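Local coordinates for aminopeptidase-like protein (Chaetomium thermophilum, PDB 5JM6), which probably acts as a zinc-dependent aminopeptidase of the M18 family, assembling into a dodecamer, at residues A[66-74]-A[105-113]. Numbering follows the deposited sequence.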
loop_
_atom_site.group_PDB
_atom_site.type_symbol
_atom_site.label_atom_id
_atom_site.label_comp_id
_atom_site.label_asym_id
_atom_site.label_seq_id
_atom_site.Cartn_x
_atom_site.Cartn_y
_atom_site.Cartn_z
ATOM N N PRO A 66 -7.172 -12.578 47.624
ATOM C CA PRO A 66 -6.803 -12.002 46.326
ATOM C C PRO A 66 -5.570 -12.611 45.658
ATOM O O PRO A 66 -5.398 -12.438 44.452
ATOM C CB PRO A 66 -6.550 -10.525 46.660
ATOM C CG PRO A 66 -6.720 -10.391 48.172
ATOM C CD PRO A 66 -6.648 -11.766 48.732
ATOM N N THR A 67 -4.712 -13.277 46.421
ATOM C CA THR A 67 -3.477 -13.812 45.857
ATOM C C THR A 67 -3.409 -15.318 46.044
ATOM O O THR A 67 -4.134 -15.884 46.861
ATOM C CB THR A 67 -2.228 -13.163 46.488
ATOM O OG1 THR A 67 -2.017 -13.692 47.804
ATOM C CG2 THR A 67 -2.389 -11.651 46.564
ATOM N N VAL A 68 -2.540 -15.963 45.274
ATOM C CA VAL A 68 -2.413 -17.409 45.332
ATOM C C VAL A 68 -1.987 -17.854 46.737
ATOM O O VAL A 68 -2.358 -18.937 47.188
ATOM C CB VAL A 68 -1.422 -17.921 44.251
ATOM C CG1 VAL A 68 0.011 -17.516 44.570
ATOM C CG2 VAL A 68 -1.536 -19.423 44.082
ATOM N N PHE A 69 -1.253 -17.000 47.447
ATOM C CA PHE A 69 -0.810 -17.321 48.801
ATOM C C PHE A 69 -1.953 -17.268 49.805
ATOM O O PHE A 69 -1.947 -17.994 50.797
ATOM C CB PHE A 69 0.307 -16.380 49.238
ATOM C CG PHE A 69 1.478 -16.377 48.312
ATOM C CD1 PHE A 69 2.297 -17.488 48.213
ATOM C CD2 PHE A 69 1.754 -15.271 47.531
ATOM C CE1 PHE A 69 3.375 -17.493 47.353
ATOM C CE2 PHE A 69 2.830 -15.268 46.672
ATOM C CZ PHE A 69 3.642 -16.381 46.582
ATOM N N HIS A 70 -2.931 -16.405 49.558
ATOM C CA HIS A 70 -4.108 -16.374 50.411
ATOM C C HIS A 70 -4.959 -17.616 50.185
ATOM O O HIS A 70 -5.553 -18.147 51.121
ATOM C CB HIS A 70 -4.932 -15.111 50.163
ATOM C CG HIS A 70 -4.298 -13.867 50.698
ATOM N ND1 HIS A 70 -3.328 -13.170 50.010
ATOM C CD2 HIS A 70 -4.484 -13.202 51.863
ATOM C CE1 HIS A 70 -2.950 -12.125 50.723
ATOM N NE2 HIS A 70 -3.635 -12.122 51.853
ATOM N N VAL A 71 -5.002 -18.089 48.945
ATOM C CA VAL A 71 -5.834 -19.236 48.607
ATOM C C VAL A 71 -5.364 -20.504 49.315
ATOM O O VAL A 71 -6.174 -21.241 49.874
ATOM C CB VAL A 71 -5.868 -19.471 47.088
ATOM C CG1 VAL A 71 -6.616 -20.756 46.761
ATOM C CG2 VAL A 71 -6.517 -18.289 46.404
ATOM N N VAL A 72 -4.058 -20.752 49.308
ATOM C CA VAL A 72 -3.527 -21.924 49.994
ATOM C C VAL A 72 -3.740 -21.798 51.502
ATOM O O VAL A 72 -4.076 -22.776 52.170
ATOM C CB VAL A 72 -2.034 -22.139 49.677
ATOM C CG1 VAL A 72 -1.380 -23.052 50.706
ATOM C CG2 VAL A 72 -1.882 -22.720 48.284
ATOM N N ASP A 73 -3.579 -20.589 52.030
ATOM C CA ASP A 73 -3.810 -20.353 53.450
ATOM C C ASP A 73 -5.279 -20.583 53.811
ATOM O O ASP A 73 -5.589 -21.080 54.892
ATOM C CB ASP A 73 -3.384 -18.936 53.836
ATOM C CG ASP A 73 -3.504 -18.680 55.323
ATOM O OD1 ASP A 73 -2.735 -19.294 56.094
ATOM O OD2 ASP A 73 -4.361 -17.864 55.723
ATOM N N TYR A 74 -6.173 -20.226 52.893
ATOM C CA TYR A 74 -7.608 -20.436 53.070
ATOM C C TYR A 74 -7.936 -21.923 53.108
ATOM O O TYR A 74 -8.660 -22.390 53.987
ATOM C CB TYR A 74 -8.381 -19.740 51.943
ATOM C CG TYR A 74 -9.858 -20.078 51.828
ATOM C CD1 TYR A 74 -10.286 -21.196 51.118
ATOM C CD2 TYR A 74 -10.825 -19.254 52.391
ATOM C CE1 TYR A 74 -11.631 -21.499 50.999
ATOM C CE2 TYR A 74 -12.174 -19.549 52.273
ATOM C CZ TYR A 74 -12.571 -20.671 51.576
ATOM O OH TYR A 74 -13.912 -20.967 51.456
ATOM N N THR A 105 -0.670 -31.673 51.673
ATOM C CA THR A 105 0.724 -31.257 51.575
ATOM C C THR A 105 0.826 -29.965 50.765
ATOM O O THR A 105 -0.020 -29.672 49.919
ATOM C CB THR A 105 1.600 -32.379 50.963
ATOM O OG1 THR A 105 1.629 -33.489 51.868
ATOM C CG2 THR A 105 3.037 -31.923 50.721
ATOM N N THR A 106 1.869 -29.199 51.059
ATOM C CA THR A 106 2.058 -27.854 50.551
ATOM C C THR A 106 3.412 -27.724 49.861
ATOM O O THR A 106 4.381 -28.375 50.252
ATOM C CB THR A 106 1.938 -26.844 51.712
ATOM O OG1 THR A 106 0.553 -26.602 51.985
ATOM C CG2 THR A 106 2.637 -25.527 51.406
ATOM N N ARG A 107 3.467 -26.908 48.812
ATOM C CA ARG A 107 4.730 -26.562 48.181
ATOM C C ARG A 107 4.767 -25.058 47.906
ATOM O O ARG A 107 3.891 -24.525 47.224
ATOM C CB ARG A 107 4.926 -27.366 46.895
ATOM C CG ARG A 107 6.349 -27.360 46.366
ATOM C CD ARG A 107 6.510 -28.305 45.184
ATOM N NE ARG A 107 6.679 -29.694 45.602
ATOM C CZ ARG A 107 7.084 -30.674 44.798
ATOM N NH1 ARG A 107 7.364 -30.420 43.528
ATOM N NH2 ARG A 107 7.209 -31.908 45.266
ATOM N N ASN A 108 5.764 -24.385 48.481
ATOM C CA ASN A 108 5.985 -22.942 48.329
ATOM C C ASN A 108 4.802 -22.101 48.834
ATOM O O ASN A 108 4.711 -20.900 48.577
ATOM C CB ASN A 108 6.290 -22.644 46.845
ATOM C CG ASN A 108 6.485 -21.166 46.548
ATOM O OD1 ASN A 108 7.474 -20.561 46.956
ATOM N ND2 ASN A 108 5.538 -20.581 45.818
ATOM N N GLY A 109 3.929 -22.713 49.625
ATOM C CA GLY A 109 2.774 -22.006 50.153
ATOM C C GLY A 109 1.800 -21.562 49.071
ATOM O O GLY A 109 0.833 -20.860 49.363
ATOM N N SER A 110 2.132 -21.845 47.812
ATOM C CA SER A 110 1.238 -21.612 46.678
ATOM C C SER A 110 0.647 -22.855 45.985
ATOM O O SER A 110 -0.150 -22.720 45.057
ATOM C CB SER A 110 1.963 -20.758 45.643
ATOM O OG SER A 110 3.140 -21.400 45.196
ATOM N N SER A 111 1.054 -24.050 46.403
ATOM C CA SER A 111 0.530 -25.287 45.821
ATOM C C SER A 111 0.102 -26.232 46.926
ATOM O O SER A 111 0.795 -26.366 47.932
ATOM C CB SER A 111 1.566 -25.971 44.925
ATOM O OG SER A 111 1.440 -25.554 43.579
ATOM N N ILE A 112 -1.038 -26.886 46.745
ATOM C CA ILE A 112 -1.542 -27.769 47.784
ATOM C C ILE A 112 -2.256 -28.990 47.210
ATOM O O ILE A 112 -2.990 -28.900 46.223
ATOM C CB ILE A 112 -2.482 -27.003 48.747
ATOM C CG1 ILE A 112 -2.936 -27.903 49.897
ATOM C CG2 ILE A 112 -3.672 -26.409 48.000
ATOM C CD1 ILE A 112 -3.729 -27.176 50.950
ATOM N N ILE A 113 -2.007 -30.137 47.834
ATOM C CA ILE A 113 -2.652 -31.392 47.478
ATOM C C ILE A 113 -3.310 -31.984 48.715
ATOM O O ILE A 113 -2.633 -32.275 49.697
ATOM C CB ILE A 113 -1.645 -32.405 46.900
ATOM C CG1 ILE A 113 -1.057 -31.888 45.587
ATOM C CG2 ILE A 113 -2.301 -33.765 46.704
ATOM C CD1 ILE A 113 0.110 -32.706 45.087
#
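S110 OG accepts a hydrogen bond of 2.6 Å from N108 ND2, the hydroxyl lying close to the plane of the N108 amide with an N-H...O angle of 156°, and D337 OD2 makes a weak hydrogen bond with the same hydroxyl. The N108-S110 bond spans the turn on which helix 68-81 packs. S110 CB sits 3.9 Å from V68 CG1 and equally near F69 CE1, obliquely to the ring. With CG anti to its carbonyl carbon (chi1 -56°), F69 swings its ring to the turn, where N108 O meets CE1 at the ring edge, 3.9 Å away; V68 CG1 lies over one face. An alanine at F69 would remove the ring and would probably open a gap beneath V68 CG1 and beside S110 CB and the N108 carbonyl. The turn joins antiparallel strands 102-107 and 111-117 as a beta hairpin near one edge of the mixed sheet, and S110 and S111 both face R107, as in a classic beta bulge. One helical turn beyond V68, V72 lies against the bulged backbone, its CG2 3.4 Å from S110 C. The same methyl meets I112 CG2 at 4.1 Å. I134, next to the zinc ligand H133, touches both V68 and V72.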